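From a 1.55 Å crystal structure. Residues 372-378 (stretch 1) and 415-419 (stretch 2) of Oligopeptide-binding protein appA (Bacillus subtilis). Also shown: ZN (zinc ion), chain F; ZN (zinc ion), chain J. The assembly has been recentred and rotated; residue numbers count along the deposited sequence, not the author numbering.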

# COMPACT_ATOMS: atom_id res chain seq x y z
N VAL A 372 -3.55 -12.22 -12.41
CA VAL A 372 -3.90 -11.06 -13.20
C VAL A 372 -2.65 -10.29 -13.65
O VAL A 372 -2.53 -9.93 -14.82
CB VAL A 372 -4.85 -10.14 -12.41
CG1 VAL A 372 -5.07 -8.80 -13.11
CG2 VAL A 372 -6.20 -10.84 -12.20
N ARG A 373 -1.73 -10.01 -12.74
CA ARG A 373 -0.52 -9.24 -13.09
C ARG A 373 0.43 -10.05 -13.96
O ARG A 373 1.06 -9.48 -14.85
CB ARG A 373 0.22 -8.76 -11.85
CG ARG A 373 -0.57 -7.72 -11.12
CD ARG A 373 0.15 -7.21 -9.88
NE ARG A 373 -0.71 -6.35 -9.05
CZ ARG A 373 -0.31 -5.85 -7.89
NH1 ARG A 373 0.90 -6.07 -7.41
NH2 ARG A 373 -1.18 -5.08 -7.22
N GLU A 374 0.52 -11.34 -13.70
CA GLU A 374 1.31 -12.21 -14.54
C GLU A 374 0.77 -12.15 -15.97
O GLU A 374 1.54 -12.03 -16.93
CB GLU A 374 1.33 -13.65 -13.99
CG GLU A 374 1.92 -13.76 -12.53
CD GLU A 374 1.75 -15.14 -11.91
OE1 GLU A 374 1.19 -16.03 -12.60
OE2 GLU A 374 2.19 -15.38 -10.74
N ASP A 375 -0.53 -12.25 -16.14
CA ASP A 375 -1.17 -12.09 -17.44
C ASP A 375 -0.92 -10.71 -18.07
O ASP A 375 -0.65 -10.60 -19.28
CB ASP A 375 -2.68 -12.30 -17.33
CG ASP A 375 -3.07 -13.73 -17.00
OD1 ASP A 375 -4.24 -13.99 -16.68
OD2 ASP A 375 -2.19 -14.61 -17.06
N ILE A 376 -1.06 -9.66 -17.30
CA ILE A 376 -0.78 -8.34 -17.83
C ILE A 376 0.63 -8.26 -18.36
O ILE A 376 0.86 -7.65 -19.40
CB ILE A 376 -0.98 -7.27 -16.78
CG1 ILE A 376 -2.46 -7.14 -16.46
CG2 ILE A 376 -0.41 -5.92 -17.26
CD1 ILE A 376 -2.73 -6.25 -15.28
N ALA A 377 1.59 -8.87 -17.65
CA ALA A 377 2.99 -8.82 -18.10
C ALA A 377 3.21 -9.48 -19.46
O ALA A 377 3.97 -9.01 -20.32
CB ALA A 377 3.90 -9.42 -17.07
N VAL A 378 2.49 -10.57 -19.67
CA VAL A 378 2.55 -11.29 -20.96
C VAL A 378 1.87 -10.45 -22.05
O VAL A 378 2.37 -10.33 -23.16
CB VAL A 378 1.90 -12.67 -20.83
CG1 VAL A 378 1.84 -13.34 -22.15
CG2 VAL A 378 2.69 -13.52 -19.80
N MET A 415 8.11 -2.66 -13.61
CA MET A 415 7.31 -3.63 -12.86
C MET A 415 5.84 -3.37 -12.96
O MET A 415 5.43 -2.22 -13.06
CB MET A 415 7.73 -3.66 -11.40
CG MET A 415 7.43 -2.41 -10.65
SD MET A 415 7.94 -2.55 -8.92
CE MET A 415 7.79 -0.83 -8.43
N VAL A 416 5.06 -4.44 -12.95
CA VAL A 416 3.60 -4.32 -12.81
C VAL A 416 3.30 -4.41 -11.32
O VAL A 416 3.61 -5.38 -10.68
CB VAL A 416 2.86 -5.44 -13.57
CG1 VAL A 416 1.34 -5.27 -13.38
CG2 VAL A 416 3.25 -5.46 -15.04
N MET A 417 2.67 -3.37 -10.75
CA MET A 417 2.63 -3.23 -9.29
C MET A 417 1.39 -2.47 -8.91
O MET A 417 0.75 -1.90 -9.79
CB MET A 417 3.86 -2.51 -8.79
CG MET A 417 4.12 -2.44 -7.30
SD MET A 417 3.88 -3.94 -6.37
CE MET A 417 4.94 -5.09 -7.21
N GLY A 418 1.00 -2.54 -7.65
CA GLY A 418 -0.06 -1.68 -7.16
C GLY A 418 0.30 -0.87 -5.93
O GLY A 418 1.19 -1.23 -5.18
N TRP A 419 -0.46 0.20 -5.73
CA TRP A 419 -0.48 0.95 -4.45
C TRP A 419 -1.80 0.75 -3.72
O TRP A 419 -2.84 0.84 -4.33
CB TRP A 419 -0.33 2.47 -4.70
CG TRP A 419 1.08 2.89 -5.04
CD1 TRP A 419 1.52 3.46 -6.21
CD2 TRP A 419 2.24 2.79 -4.20
NE1 TRP A 419 2.87 3.69 -6.15
CE2 TRP A 419 3.34 3.28 -4.93
CE3 TRP A 419 2.44 2.33 -2.91
CZ2 TRP A 419 4.62 3.35 -4.40
CZ3 TRP A 419 3.73 2.38 -2.38
CH2 TRP A 419 4.80 2.87 -3.14
ZN ZN F . 1.35 -17.63 -11.07
ZN ZN J . -4.27 -16.20 -16.34
O HOH W 1 3.49 -18.11 -10.83
O HOH W 2 0.60 -18.95 -12.67

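A helix, 372-378, lies across a strand, 415-419, the axes 9.0 Å apart at closest and running at 141°, closer to antiparallel than parallel. Arg373 and Val416 set the register, their CA atoms 6.4 Å apart. No hydrogen bond joins the two elements; the helix satisfies its own backbone, as in Ala377 N to Arg373 O at 2.9 Å, so the contact rests on packing.

The apolar part centres on Val416, whose side chain points toward the helix. Its CG1 lies 3.8 Å from aliphatic Arg373 CG; Ile376 CG2 sits 4.3 Å from both Val416 CG1 and CG2, and Ala377 CB packs more loosely, 4.5 Å from Val416 CG2. One branched residue thus serves three on the helix.

The polar end of Arg373 reaches along the strand in an extended m, t, t conformation. One face of its guanidinium is covered by Met417 CA and Gly418 N. Arg373 NH2 comes within 3.4 Å of Gly418 N, but both are donors, and NH2 bonds elsewhere in the structure. Glycine makes room here: an ideal CB on Gly418 would sit 2.6 Å from Arg373 NH2, a clash. Met417 directs its CB away, yet its SD still comes 3.8 Å from Arg373 NH1.

Glu374, also pointing away from the strand, chelates the chain F ZN through OE1 at 2.2 Å and OE2 at 2.4 Å.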